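Local structure of SusD-like carbohydrate binding protein BF1063 (Bacteroides fragilis NCTC 9343, 3I4G) at residues 56-61 / 279-284; 314-319 / 423-428; 326-331 / 361-366; 392-397 / 411-416. The protein probably binds carbohydrate at the bacterial outer membrane as a SusD-family protein, likely a lipoprotein aiding glycan uptake. All blocks are in the same frame, centred on the assembly; numbering follows the deposited sequence.

Interaction 1: residues 56-61 / 279-284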
loop_
_atom_site.group_PDB
_atom_site.type_symbol
_atom_site.label_atom_id
_atom_site.label_comp_id
_atom_site.label_asym_id
_atom_site.label_seq_id
_atom_site.Cartn_x
_atom_site.Cartn_y
_atom_site.Cartn_z
HETATM N N MSE A 56 5.694 2.927 -0.746
HETATM C CA MSE A 56 5.826 2.325 -2.058
HETATM C C MSE A 56 5.069 3.147 -3.085
HETATM O O MSE A 56 5.306 2.991 -4.275
HETATM C CB MSE A 56 5.322 0.877 -2.126
HETATM C CG MSE A 56 6.208 -0.090 -1.471
HETATM SE SE MSE A 56 5.816 -1.914 -2.030
HETATM C CE MSE A 56 7.441 -2.393 -2.984
ATOM N N GLU A 57 4.152 4.021 -2.676
ATOM C CA GLU A 57 3.488 4.862 -3.660
ATOM C C GLU A 57 4.502 5.747 -4.388
ATOM O O GLU A 57 4.252 6.170 -5.519
ATOM C CB GLU A 57 2.391 5.723 -3.007
ATOM C CG GLU A 57 1.165 5.859 -3.841
ATOM C CD GLU A 57 0.226 4.688 -3.777
ATOM O OE1 GLU A 57 0.600 3.578 -3.376
ATOM O OE2 GLU A 57 -0.898 4.855 -4.205
ATOM N N HIS A 58 5.626 6.026 -3.756
ATOM C CA HIS A 58 6.710 6.778 -4.398
ATOM C C HIS A 58 7.325 6.101 -5.602
ATOM O O HIS A 58 8.029 6.758 -6.387
ATOM C CB HIS A 58 7.865 7.071 -3.412
ATOM C CG HIS A 58 7.451 7.807 -2.190
ATOM N ND1 HIS A 58 8.319 8.054 -1.148
ATOM C CD2 HIS A 58 6.240 8.270 -1.801
ATOM C CE1 HIS A 58 7.664 8.702 -0.193
ATOM N NE2 HIS A 58 6.398 8.826 -0.552
ATOM N N LEU A 59 7.082 4.800 -5.748
ATOM C CA LEU A 59 7.585 4.019 -6.855
ATOM C C LEU A 59 6.596 3.962 -7.997
ATOM O O LEU A 59 6.863 3.316 -9.008
ATOM C CB LEU A 59 7.837 2.587 -6.367
ATOM C CG LEU A 59 8.719 2.447 -5.130
ATOM C CD1 LEU A 59 8.950 0.944 -4.814
ATOM C CD2 LEU A 59 10.056 3.206 -5.252
ATOM N N SER A 60 5.435 4.577 -7.822
ATOM C CA SER A 60 4.336 4.505 -8.760
ATOM C C SER A 60 4.077 5.851 -9.425
ATOM O O SER A 60 4.680 6.859 -9.075
ATOM C CB SER A 60 3.045 4.064 -8.048
ATOM O OG SER A 60 2.452 5.097 -7.308
ATOM N N ASP A 61 3.142 5.830 -10.360
ATOM C CA ASP A 61 2.651 7.015 -11.040
ATOM C C ASP A 61 1.839 7.965 -10.138
ATOM O O ASP A 61 1.517 9.056 -10.575
ATOM C CB ASP A 61 1.875 6.640 -12.331
ATOM C CG ASP A 61 0.783 5.616 -12.134
ATOM O OD1 ASP A 61 0.774 4.887 -11.105
ATOM O OD2 ASP A 61 -0.048 5.470 -13.048
ATOM N N SER A 279 7.849 16.394 5.066
ATOM C CA SER A 279 7.290 16.382 3.700
ATOM C C SER A 279 7.894 15.319 2.812
ATOM O O SER A 279 8.142 15.550 1.637
ATOM C CB SER A 279 7.439 17.758 3.020
ATOM O OG SER A 279 6.840 18.796 3.794
ATOM N N LEU A 280 8.116 14.118 3.329
ATOM C CA LEU A 280 8.750 13.075 2.484
ATOM C C LEU A 280 7.814 12.533 1.404
ATOM O O LEU A 280 8.263 12.204 0.321
ATOM C CB LEU A 280 9.294 11.941 3.354
ATOM C CG LEU A 280 10.082 10.858 2.600
ATOM C CD1 LEU A 280 11.221 11.449 1.794
ATOM C CD2 LEU A 280 10.617 9.772 3.531
ATOM N N VAL A 281 6.516 12.395 1.721
ATOM C CA VAL A 281 5.486 11.810 0.817
ATOM C C VAL A 281 4.839 12.874 -0.053
ATOM O O VAL A 281 4.204 13.765 0.463
ATOM C CB VAL A 281 4.404 11.070 1.624
ATOM C CG1 VAL A 281 3.396 10.447 0.671
ATOM C CG2 VAL A 281 5.051 10.046 2.523
ATOM N N ASN A 282 5.051 12.838 -1.384
ATOM C CA ASN A 282 4.591 13.894 -2.298
ATOM C C ASN A 282 3.736 13.371 -3.469
ATOM O O ASN A 282 4.275 12.864 -4.460
ATOM C CB ASN A 282 5.822 14.618 -2.899
ATOM C CG ASN A 282 6.798 15.243 -1.898
ATOM O OD1 ASN A 282 7.901 15.590 -2.296
ATOM N ND2 ASN A 282 6.381 15.487 -0.645
ATOM N N PRO A 283 2.402 13.458 -3.375
ATOM C CA PRO A 283 1.558 13.049 -4.503
ATOM C C PRO A 283 1.901 13.794 -5.772
ATOM O O PRO A 283 2.332 14.929 -5.733
ATOM C CB PRO A 283 0.141 13.381 -4.013
ATOM C CG PRO A 283 0.244 13.339 -2.498
ATOM C CD PRO A 283 1.625 13.874 -2.209
ATOM N N ALA A 284 1.716 13.131 -6.899
ATOM C CA ALA A 284 2.022 13.673 -8.203
ATOM C C ALA A 284 0.806 14.146 -8.981
ATOM O O ALA A 284 -0.335 13.741 -8.728
ATOM C CB ALA A 284 2.722 12.603 -9.047
#
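H58 and V281 bring the two backbones to a CA–CA distance of 7.3 Å, the same as between D61 and A284, and no hydrogen bond joins the segments. H58 carries most of the contact. It lies in a 3-10 segment that runs to L59. Its CG is anti to the carbonyl carbon (chi1 -57°), and its ring reaches the start of strand 281-283. The side chains of H58 and V281 cross at about a right angle. V281 CB sits at the edge of the imidazole, in its plane. H58 NE2 lies 3.4 Å from V281 CA and 3.6 Å from V281 CG2. H58 CE1 is 3.6 Å from L280 O. NE2 is buried by this packing and has no hydrogen-bond partner in the model. ND1 is bonded to D65 OD2, and this bond helps to set the rotation of the ring. A284 CB rests 4.0 Å from D61 O. The D61 carboxylate forms a salt bridge with R454. The contact places the loop after helix 50-54 against strand 281-283, which pairs antiparallel with strand 63-65. Strand 360-362 packs on this strand, and helix 454-461 touches the 56-61 side.

Interaction 2: residues 314-319 / 423-428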
loop_
_atom_site.group_PDB
_atom_site.type_symbol
_atom_site.label_atom_id
_atom_site.label_comp_id
_atom_site.label_asym_id
_atom_site.label_seq_id
_atom_site.Cartn_x
_atom_site.Cartn_y
_atom_site.Cartn_z
ATOM N N ASP A 314 -15.452 20.626 -7.099
ATOM C CA ASP A 314 -16.230 19.959 -8.155
ATOM C C ASP A 314 -15.546 18.656 -8.602
ATOM O O ASP A 314 -15.777 18.157 -9.696
ATOM C CB ASP A 314 -16.504 20.881 -9.355
ATOM C CG ASP A 314 -17.805 20.547 -10.076
ATOM O OD1 ASP A 314 -18.439 19.523 -9.749
ATOM O OD2 ASP A 314 -18.216 21.362 -10.947
ATOM N N ARG A 315 -14.731 18.079 -7.715
ATOM C CA ARG A 315 -14.091 16.807 -7.961
ATOM C C ARG A 315 -14.549 15.766 -6.967
ATOM O O ARG A 315 -15.025 16.080 -5.883
ATOM C CB ARG A 315 -12.555 16.917 -7.853
ATOM C CG ARG A 315 -11.916 17.949 -8.790
ATOM C CD ARG A 315 -11.976 17.564 -10.277
ATOM N NE ARG A 315 -11.093 16.438 -10.609
ATOM C CZ ARG A 315 -9.775 16.507 -10.674
ATOM N NH1 ARG A 315 -9.138 17.638 -10.409
ATOM N NH2 ARG A 315 -9.080 15.425 -10.960
ATOM N N ASP A 316 -14.340 14.506 -7.341
ATOM C CA ASP A 316 -14.570 13.357 -6.456
ATOM C C ASP A 316 -14.122 13.755 -5.040
ATOM O O ASP A 316 -12.998 14.217 -4.867
ATOM C CB ASP A 316 -13.754 12.190 -6.990
ATOM C CG ASP A 316 -14.081 10.849 -6.335
ATOM O OD1 ASP A 316 -14.168 10.761 -5.099
ATOM O OD2 ASP A 316 -14.158 9.869 -7.092
ATOM N N PRO A 317 -14.983 13.559 -4.019
ATOM C CA PRO A 317 -14.600 13.914 -2.660
ATOM C C PRO A 317 -13.328 13.229 -2.202
ATOM O O PRO A 317 -12.642 13.776 -1.324
ATOM C CB PRO A 317 -15.816 13.465 -1.810
ATOM C CG PRO A 317 -16.942 13.523 -2.748
ATOM C CD PRO A 317 -16.381 13.104 -4.079
ATOM N N ARG A 318 -13.001 12.068 -2.784
ATOM C CA ARG A 318 -11.766 11.371 -2.360
ATOM C C ARG A 318 -10.504 12.143 -2.685
ATOM O O ARG A 318 -9.470 11.861 -2.054
ATOM C CB ARG A 318 -11.706 9.964 -2.971
ATOM C CG ARG A 318 -12.734 9.044 -2.340
ATOM C CD ARG A 318 -12.872 7.743 -3.060
ATOM N NE ARG A 318 -13.577 7.918 -4.340
ATOM C CZ ARG A 318 -13.887 6.933 -5.168
ATOM N NH1 ARG A 318 -13.603 5.677 -4.870
ATOM N NH2 ARG A 318 -14.503 7.216 -6.314
ATOM N N LEU A 319 -10.565 13.119 -3.608
ATOM C CA LEU A 319 -9.366 13.914 -3.882
ATOM C C LEU A 319 -8.996 14.713 -2.644
ATOM O O LEU A 319 -7.928 14.522 -2.076
ATOM C CB LEU A 319 -9.624 14.814 -5.077
ATOM C CG LEU A 319 -8.466 15.619 -5.664
ATOM C CD1 LEU A 319 -8.871 16.101 -7.066
ATOM C CD2 LEU A 319 -8.037 16.799 -4.769
ATOM N N VAL A 423 -18.786 9.752 -0.129
ATOM C CA VAL A 423 -18.251 9.878 -1.475
ATOM C C VAL A 423 -19.401 10.109 -2.447
ATOM O O VAL A 423 -19.408 11.113 -3.180
ATOM C CB VAL A 423 -17.384 8.629 -1.789
ATOM C CG1 VAL A 423 -16.945 8.609 -3.249
ATOM C CG2 VAL A 423 -16.169 8.550 -0.855
ATOM N N ASN A 424 -20.333 9.160 -2.484
ATOM C CA ASN A 424 -21.596 9.323 -3.213
ATOM C C ASN A 424 -21.410 9.725 -4.675
ATOM O O ASN A 424 -22.019 10.683 -5.171
ATOM C CB ASN A 424 -22.492 10.317 -2.495
ATOM C CG ASN A 424 -23.912 10.301 -3.022
ATOM O OD1 ASN A 424 -24.444 9.233 -3.317
ATOM N ND2 ASN A 424 -24.521 11.478 -3.127
HETATM N N MSE A 425 -20.537 8.990 -5.347
HETATM C CA MSE A 425 -20.277 9.227 -6.758
HETATM C C MSE A 425 -21.266 8.453 -7.644
HETATM O O MSE A 425 -21.752 7.409 -7.237
HETATM C CB MSE A 425 -18.829 8.872 -7.080
HETATM C CG MSE A 425 -17.853 9.888 -6.514
HETATM SE SE MSE A 425 -17.907 11.632 -7.440
HETATM C CE MSE A 425 -17.053 11.067 -9.039
ATOM N N PRO A 426 -21.525 8.955 -8.858
ATOM C CA PRO A 426 -22.544 8.317 -9.687
ATOM C C PRO A 426 -22.253 6.872 -10.035
ATOM O O PRO A 426 -21.127 6.541 -10.389
ATOM C CB PRO A 426 -22.532 9.151 -10.980
ATOM C CG PRO A 426 -21.866 10.370 -10.697
ATOM C CD PRO A 426 -20.995 10.170 -9.490
ATOM N N PRO A 427 -23.277 6.010 -9.984
ATOM C CA PRO A 427 -23.033 4.601 -10.273
ATOM C C PRO A 427 -22.623 4.290 -11.717
ATOM O O PRO A 427 -22.971 5.012 -12.664
ATOM C CB PRO A 427 -24.383 3.941 -9.968
ATOM C CG PRO A 427 -25.366 5.014 -9.987
ATOM C CD PRO A 427 -24.665 6.250 -9.570
ATOM N N VAL A 428 -21.805 3.250 -11.831
ATOM C CA VAL A 428 -21.370 2.657 -13.088
ATOM C C VAL A 428 -22.458 1.721 -13.596
ATOM O O VAL A 428 -23.057 0.992 -12.818
ATOM C CB VAL A 428 -20.049 1.869 -12.881
ATOM C CG1 VAL A 428 -19.667 1.051 -14.111
ATOM C CG2 VAL A 428 -18.920 2.832 -12.507
#
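V423, M425 and P317 have the most surface buried here. V423 sends its two methyls to different parts of R318. CG1 is anti to the backbone N (chi1 172°) and lies over one face of the guanidinium, 3.6 Å from R318 NE. V423 CG2 packs on the aliphatic part, 3.8 Å from R318 CG. The two side chains cross at about a right angle. The V423 backbone takes part too: P317 CG is 3.5 Å from V423 O.

M425, a selenomethionine, is bent at chi2 and chi3 (-71° and -73°). Its curled chain lies against D316 and P317. SE is 4.0 Å from P317 CD, and the terminal CE is 3.7 Å from D316 OD2. M425 CG touches the same carboxylate.

V423 and M425 both pack on an ion pair within 314-319, D316 with R318. R318 grips D316 side-on. Its NE bonds OD1 almost straight, and R318 NH2 is 2.8 Å from D316 OD2, on the syn lone pair. D316 OD1 also accepts the backbone N of R318 at 2.9 Å. D316 is thus the N-cap of helix 317-322. R318 NH1 goes on to salt bridges with E447 and E443 of helix 433-447.

No hydrogen bond crosses between the segments. The charges of D316 and R318 are paired with each other and, through R318 NH1, with helix 433-447. The loop 423-428 contributes mainly apolar cover. Such a cover would probably lower the local polarity and strengthen the D316–R318 pair.

Interaction 3: residues 326-331 / 361-366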
loop_
_atom_site.group_PDB
_atom_site.type_symbol
_atom_site.label_atom_id
_atom_site.label_comp_id
_atom_site.label_asym_id
_atom_site.label_seq_id
_atom_site.Cartn_x
_atom_site.Cartn_y
_atom_site.Cartn_z
ATOM N N ASN A 326 -1.609 23.817 -2.237
ATOM C CA ASN A 326 -1.552 25.216 -1.856
ATOM C C ASN A 326 -2.937 25.793 -1.689
ATOM O O ASN A 326 -3.772 25.666 -2.577
ATOM C CB ASN A 326 -0.778 26.015 -2.910
ATOM C CG ASN A 326 -0.477 27.411 -2.468
ATOM O OD1 ASN A 326 -0.115 27.611 -1.304
ATOM N ND2 ASN A 326 -0.547 28.390 -3.378
ATOM N N GLY A 327 -3.155 26.436 -0.546
ATOM C CA GLY A 327 -4.452 27.043 -0.235
ATOM C C GLY A 327 -5.439 26.197 0.501
ATOM O O GLY A 327 -6.401 26.718 1.051
ATOM N N ALA A 328 -5.217 24.892 0.557
ATOM C CA ALA A 328 -6.064 23.992 1.323
ATOM C C ALA A 328 -5.827 24.166 2.806
ATOM O O ALA A 328 -4.753 24.593 3.210
ATOM C CB ALA A 328 -5.788 22.511 0.911
ATOM N N ILE A 329 -6.843 23.844 3.601
ATOM C CA ILE A 329 -6.737 23.808 5.046
ATOM C C ILE A 329 -6.401 22.392 5.477
ATOM O O ILE A 329 -7.027 21.432 5.048
ATOM C CB ILE A 329 -8.041 24.280 5.706
ATOM C CG1 ILE A 329 -8.334 25.726 5.296
ATOM C CG2 ILE A 329 -7.940 24.153 7.244
ATOM C CD1 ILE A 329 -7.369 26.766 5.804
ATOM N N PHE A 330 -5.413 22.276 6.349
ATOM C CA PHE A 330 -4.966 21.003 6.933
ATOM C C PHE A 330 -4.589 21.251 8.371
ATOM O O PHE A 330 -3.792 22.135 8.661
ATOM C CB PHE A 330 -3.792 20.436 6.134
ATOM C CG PHE A 330 -3.291 19.137 6.680
ATOM C CD1 PHE A 330 -3.923 17.936 6.435
ATOM C CD2 PHE A 330 -2.182 19.123 7.491
ATOM C CE1 PHE A 330 -3.435 16.749 6.979
ATOM C CE2 PHE A 330 -1.693 17.922 8.008
ATOM C CZ PHE A 330 -2.319 16.752 7.751
HETATM N N MSE A 331 -5.153 20.467 9.271
HETATM C CA MSE A 331 -4.911 20.676 10.702
HETATM C C MSE A 331 -5.218 22.128 11.105
HETATM O O MSE A 331 -4.522 22.744 11.933
HETATM C CB MSE A 331 -3.497 20.241 11.140
HETATM C CG MSE A 331 -3.347 18.776 11.135
HETATM SE SE MSE A 331 -1.583 18.234 11.793
HETATM C CE MSE A 331 -1.934 16.396 11.848
HETATM N N MSE A 361 0.615 17.263 -0.969
HETATM C CA MSE A 361 0.911 16.522 0.236
HETATM C C MSE A 361 -0.164 15.479 0.460
HETATM O O MSE A 361 -1.257 15.571 -0.110
HETATM C CB MSE A 361 1.000 17.457 1.423
HETATM C CG MSE A 361 2.145 18.449 1.369
HETATM SE SE MSE A 361 3.899 17.509 1.582
HETATM C CE MSE A 361 3.810 17.197 3.340
HETATM N N MSE A 362 0.131 14.490 1.306
HETATM C CA MSE A 362 -0.853 13.464 1.647
HETATM C C MSE A 362 -1.665 13.865 2.865
HETATM O O MSE A 362 -1.134 14.126 3.926
HETATM C CB MSE A 362 -0.159 12.113 1.926
HETATM C CG MSE A 362 -1.124 10.997 2.305
HETATM SE SE MSE A 362 -0.197 9.288 2.479
HETATM C CE MSE A 362 0.618 9.658 4.106
ATOM N N ARG A 363 -2.982 13.874 2.708
ATOM C CA ARG A 363 -3.935 14.110 3.812
ATOM C C ARG A 363 -4.315 12.794 4.496
ATOM O O ARG A 363 -4.563 12.762 5.711
ATOM C CB ARG A 363 -5.202 14.810 3.295
ATOM C CG ARG A 363 -6.071 15.357 4.410
ATOM C CD ARG A 363 -7.394 15.907 3.952
ATOM N NE ARG A 363 -7.325 17.140 3.169
ATOM C CZ ARG A 363 -7.319 18.365 3.687
ATOM N NH1 ARG A 363 -7.244 18.557 4.996
ATOM N NH2 ARG A 363 -7.318 19.417 2.890
ATOM N N LYS A 364 -4.404 11.714 3.733
ATOM C CA LYS A 364 -4.780 10.395 4.253
ATOM C C LYS A 364 -3.863 10.016 5.405
ATOM O O LYS A 364 -2.675 10.309 5.366
ATOM C CB LYS A 364 -4.723 9.357 3.156
ATOM C CG LYS A 364 -5.284 7.991 3.527
ATOM C CD LYS A 364 -5.415 7.058 2.325
ATOM C CE LYS A 364 -6.673 7.360 1.466
ATOM N NZ LYS A 364 -6.825 6.460 0.281
ATOM N N TYR A 365 -4.468 9.367 6.422
ATOM C CA TYR A 365 -3.835 8.816 7.633
ATOM C C TYR A 365 -3.638 9.818 8.771
ATOM O O TYR A 365 -3.199 9.426 9.844
ATOM C CB TYR A 365 -2.492 8.143 7.306
ATOM C CG TYR A 365 -2.541 7.004 6.337
ATOM C CD1 TYR A 365 -3.100 5.772 6.676
ATOM C CD2 TYR A 365 -2.003 7.137 5.060
ATOM C CE1 TYR A 365 -3.151 4.728 5.772
ATOM C CE2 TYR A 365 -2.074 6.102 4.149
ATOM C CZ TYR A 365 -2.622 4.895 4.506
ATOM O OH TYR A 365 -2.628 3.874 3.615
ATOM N N PHE A 366 -4.002 11.078 8.550
ATOM C CA PHE A 366 -3.813 12.134 9.572
ATOM C C PHE A 366 -5.130 12.622 10.130
ATOM O O PHE A 366 -5.894 13.279 9.447
ATOM C CB PHE A 366 -2.966 13.287 8.997
ATOM C CG PHE A 366 -1.613 12.825 8.490
ATOM C CD1 PHE A 366 -0.713 12.177 9.335
ATOM C CD2 PHE A 366 -1.247 12.985 7.197
ATOM C CE1 PHE A 366 0.491 11.706 8.866
ATOM C CE2 PHE A 366 -0.030 12.511 6.736
ATOM C CZ PHE A 366 0.841 11.885 7.561
#
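R363 and F330 both start with CG anti to the backbone N (chi1 -167° and -180°). R363 then bends at chi3 (-69°), and its guanidinium comes to the carbonyl of I329. The grip is end-on. R363 NH1 donates to I329 O at 2.9 Å and R363 NH2 to the same oxygen at 3.0 Å. This oxygen lies in the guanidinium plane. NH1 is in the carbonyl plane, while NH2 is tilted from it. NH1 also has a salt bridge to E368.

F330 and R363 slide past each other in opposite directions. R363 NH1 is at the edge of the phenyl ring, 3.7 Å from F330 CD1. R363 CG runs 3.9 Å from F330 CE1. At the ring tip, F330 CZ meets F366 CB at 3.7 Å, again at the edge of the F330 ring. M331 CE adds a looser apolar touch at 4.3 Å from F366 CB. The F330 ring also stacks with Y324 of strand 323-325.

R363 and F366 are the ends of a type II beta turn that follows strand 360-362. On the other side, strands 329-330 and 333-334 form a short beta hairpin. An arginine with both terminal nitrogens on one main-chain carbonyl ties the hairpin to the turn.

Interaction 4: residues 392-397 / 411-416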
loop_
_atom_site.group_PDB
_atom_site.type_symbol
_atom_site.label_atom_id
_atom_site.label_comp_id
_atom_site.label_asym_id
_atom_site.label_seq_id
_atom_site.Cartn_x
_atom_site.Cartn_y
_atom_site.Cartn_z
ATOM N N LEU A 392 -13.731 -4.578 -5.241
ATOM C CA LEU A 392 -13.158 -4.271 -6.558
ATOM C C LEU A 392 -12.345 -5.444 -7.096
ATOM O O LEU A 392 -12.284 -5.652 -8.299
ATOM C CB LEU A 392 -12.327 -2.998 -6.507
ATOM C CG LEU A 392 -13.067 -1.724 -6.131
ATOM C CD1 LEU A 392 -12.114 -0.549 -5.922
ATOM C CD2 LEU A 392 -14.136 -1.394 -7.171
ATOM N N GLY A 393 -11.721 -6.194 -6.211
ATOM C CA GLY A 393 -10.980 -7.366 -6.631
ATOM C C GLY A 393 -11.883 -8.440 -7.202
ATOM O O GLY A 393 -11.551 -9.091 -8.205
ATOM N N TYR A 394 -13.012 -8.689 -6.541
ATOM C CA TYR A 394 -14.012 -9.623 -7.042
ATOM C C TYR A 394 -14.435 -9.241 -8.457
ATOM O O TYR A 394 -14.427 -10.060 -9.353
ATOM C CB TYR A 394 -15.206 -9.643 -6.093
ATOM C CG TYR A 394 -16.371 -10.493 -6.552
ATOM C CD1 TYR A 394 -16.219 -11.836 -6.862
ATOM C CD2 TYR A 394 -17.650 -9.962 -6.651
ATOM C CE1 TYR A 394 -17.279 -12.587 -7.278
ATOM C CE2 TYR A 394 -18.731 -10.741 -7.010
ATOM C CZ TYR A 394 -18.531 -12.040 -7.346
ATOM O OH TYR A 394 -19.624 -12.794 -7.718
ATOM N N LEU A 395 -14.785 -7.964 -8.655
ATOM C CA LEU A 395 -15.231 -7.494 -9.958
ATOM C C LEU A 395 -14.102 -7.630 -10.988
ATOM O O LEU A 395 -14.355 -8.088 -12.106
ATOM C CB LEU A 395 -15.730 -6.058 -9.857
ATOM C CG LEU A 395 -16.292 -5.465 -11.157
ATOM C CD1 LEU A 395 -17.434 -6.313 -11.736
ATOM C CD2 LEU A 395 -16.752 -4.030 -10.901
ATOM N N GLU A 396 -12.880 -7.234 -10.658
ATOM C CA GLU A 396 -11.760 -7.382 -11.585
ATOM C C GLU A 396 -11.620 -8.835 -12.004
ATOM O O GLU A 396 -11.442 -9.136 -13.182
ATOM C CB GLU A 396 -10.455 -6.868 -10.971
ATOM C CG GLU A 396 -9.231 -7.081 -11.847
ATOM C CD GLU A 396 -7.927 -6.585 -11.283
ATOM O OE1 GLU A 396 -7.883 -5.928 -10.229
ATOM O OE2 GLU A 396 -6.925 -6.871 -11.972
ATOM N N CYS A 397 -11.699 -9.747 -11.052
ATOM C CA CYS A 397 -11.550 -11.178 -11.336
ATOM C C CYS A 397 -12.671 -11.683 -12.240
ATOM O O CYS A 397 -12.424 -12.489 -13.153
ATOM C CB CYS A 397 -11.458 -12.014 -10.051
ATOM S SG CYS A 397 -9.921 -11.812 -9.147
ATOM N N ASP A 411 -23.719 -3.157 -8.696
ATOM C CA ASP A 411 -24.268 -2.505 -7.514
ATOM C C ASP A 411 -23.692 -3.043 -6.209
ATOM O O ASP A 411 -23.510 -2.278 -5.264
ATOM C CB ASP A 411 -25.794 -2.597 -7.533
ATOM C CG ASP A 411 -26.400 -1.717 -8.602
ATOM O OD1 ASP A 411 -25.666 -0.851 -9.180
ATOM O OD2 ASP A 411 -27.617 -1.873 -8.859
ATOM N N GLU A 412 -23.346 -4.324 -6.172
ATOM C CA GLU A 412 -22.776 -4.911 -4.952
ATOM C C GLU A 412 -21.259 -4.660 -4.840
ATOM O O GLU A 412 -20.674 -4.913 -3.797
ATOM C CB GLU A 412 -23.094 -6.415 -4.846
ATOM C CG GLU A 412 -22.344 -7.276 -5.774
ATOM C CD GLU A 412 -22.670 -8.788 -5.650
ATOM O OE1 GLU A 412 -23.155 -9.226 -4.586
ATOM O OE2 GLU A 412 -22.403 -9.506 -6.635
ATOM N N THR A 413 -20.615 -4.210 -5.910
ATOM C CA THR A 413 -19.170 -4.060 -5.922
ATOM C C THR A 413 -18.761 -2.607 -6.127
ATOM O O THR A 413 -18.679 -1.836 -5.177
ATOM C CB THR A 413 -18.498 -4.985 -6.979
ATOM O OG1 THR A 413 -19.002 -4.723 -8.309
ATOM C CG2 THR A 413 -18.706 -6.472 -6.649
ATOM N N ILE A 414 -18.494 -2.225 -7.363
ATOM C CA ILE A 414 -18.015 -0.889 -7.662
ATOM C C ILE A 414 -18.961 0.220 -7.192
ATOM O O ILE A 414 -18.500 1.257 -6.699
ATOM C CB ILE A 414 -17.693 -0.759 -9.172
ATOM C CG1 ILE A 414 -17.019 0.573 -9.465
ATOM C CG2 ILE A 414 -18.946 -0.979 -10.041
ATOM C CD1 ILE A 414 -16.182 0.529 -10.777
ATOM N N ASN A 415 -20.263 -0.002 -7.304
ATOM C CA ASN A 415 -21.212 1.037 -6.893
ATOM C C ASN A 415 -21.399 1.090 -5.371
ATOM O O ASN A 415 -21.827 2.111 -4.828
ATOM C CB ASN A 415 -22.523 0.891 -7.645
ATOM C CG ASN A 415 -22.344 1.102 -9.095
ATOM O OD1 ASN A 415 -21.403 1.772 -9.494
ATOM N ND2 ASN A 415 -23.234 0.539 -9.896
ATOM N N ALA A 416 -21.072 0.013 -4.667
ATOM C CA ALA A 416 -21.065 0.059 -3.203
ATOM C C ALA A 416 -19.872 0.897 -2.732
ATOM O O ALA A 416 -19.983 1.642 -1.743
ATOM C CB ALA A 416 -21.015 -1.354 -2.629
HETATM O O HOH W 1 -22.084 -11.889 -7.017
#
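L395 packs on T413 and I414 from one turn of helix 387-400. Its CB lies 3.9 Å from T413 OG1 and slightly further from T413 CB. CG, anti to the backbone N (chi1 -177°), stays 4.0 Å from T413 OG1. At the tip the two methyls differ. CD1 only grazes T413 OG1. CD2 comes to 3.5 Å from T413 OG1 and also meets I414, 3.8 Å from I414 CB. The L395 side chain crosses that of T413 at about a right angle.

T413 OG1 is not left to these carbons alone, since it is hydrogen-bonded to I409 O. L392 adds to the apolar patch from the turn before: its CD2 is 3.9 Å from I414 CA.

Y394 closes the other end. Its ring turns an edge to the segment 411-416, with T413 CG2 3.6 Å from Y394 CD2. E412 OE2 is also at this edge, in the ring plane, and the carboxylate stands steeply to the ring. A water is 2.7 Å from Y394 OH and lies close to E412 OE2, at a distance short enough to be doubtful in detail. H222 stacks on the Y394 ring.

T413 separates helices 407-412 and 414-418. Mainly apolar contacts hold this break against helix 387-400. No direct hydrogen bond crosses the interface, and a link through the water to E412 remains doubtful.

Interactions 1 and 3 touch, with centres about 15 Å apart. P283 CD packs 3.6 Å from M361 C, so strand 281-283 lies against strand 360-362. Interactions 2 and 4 touch as well, their centres about 16 Å apart. V428 N probably bonds N415 OD1 at 2.8 Å, which joins the loop 423-428 to helix 414-418. Interactions 3 and 4 are separate, both nested in the loop that interaction 2 closes. Helix 433-447 is shared: E443 pairs with R318 and touches L392 and I414. Ethanediol near D61 and F366, and a buffer molecule near L280, probably came from the crystallisation liquor, though such molecules can mark pockets.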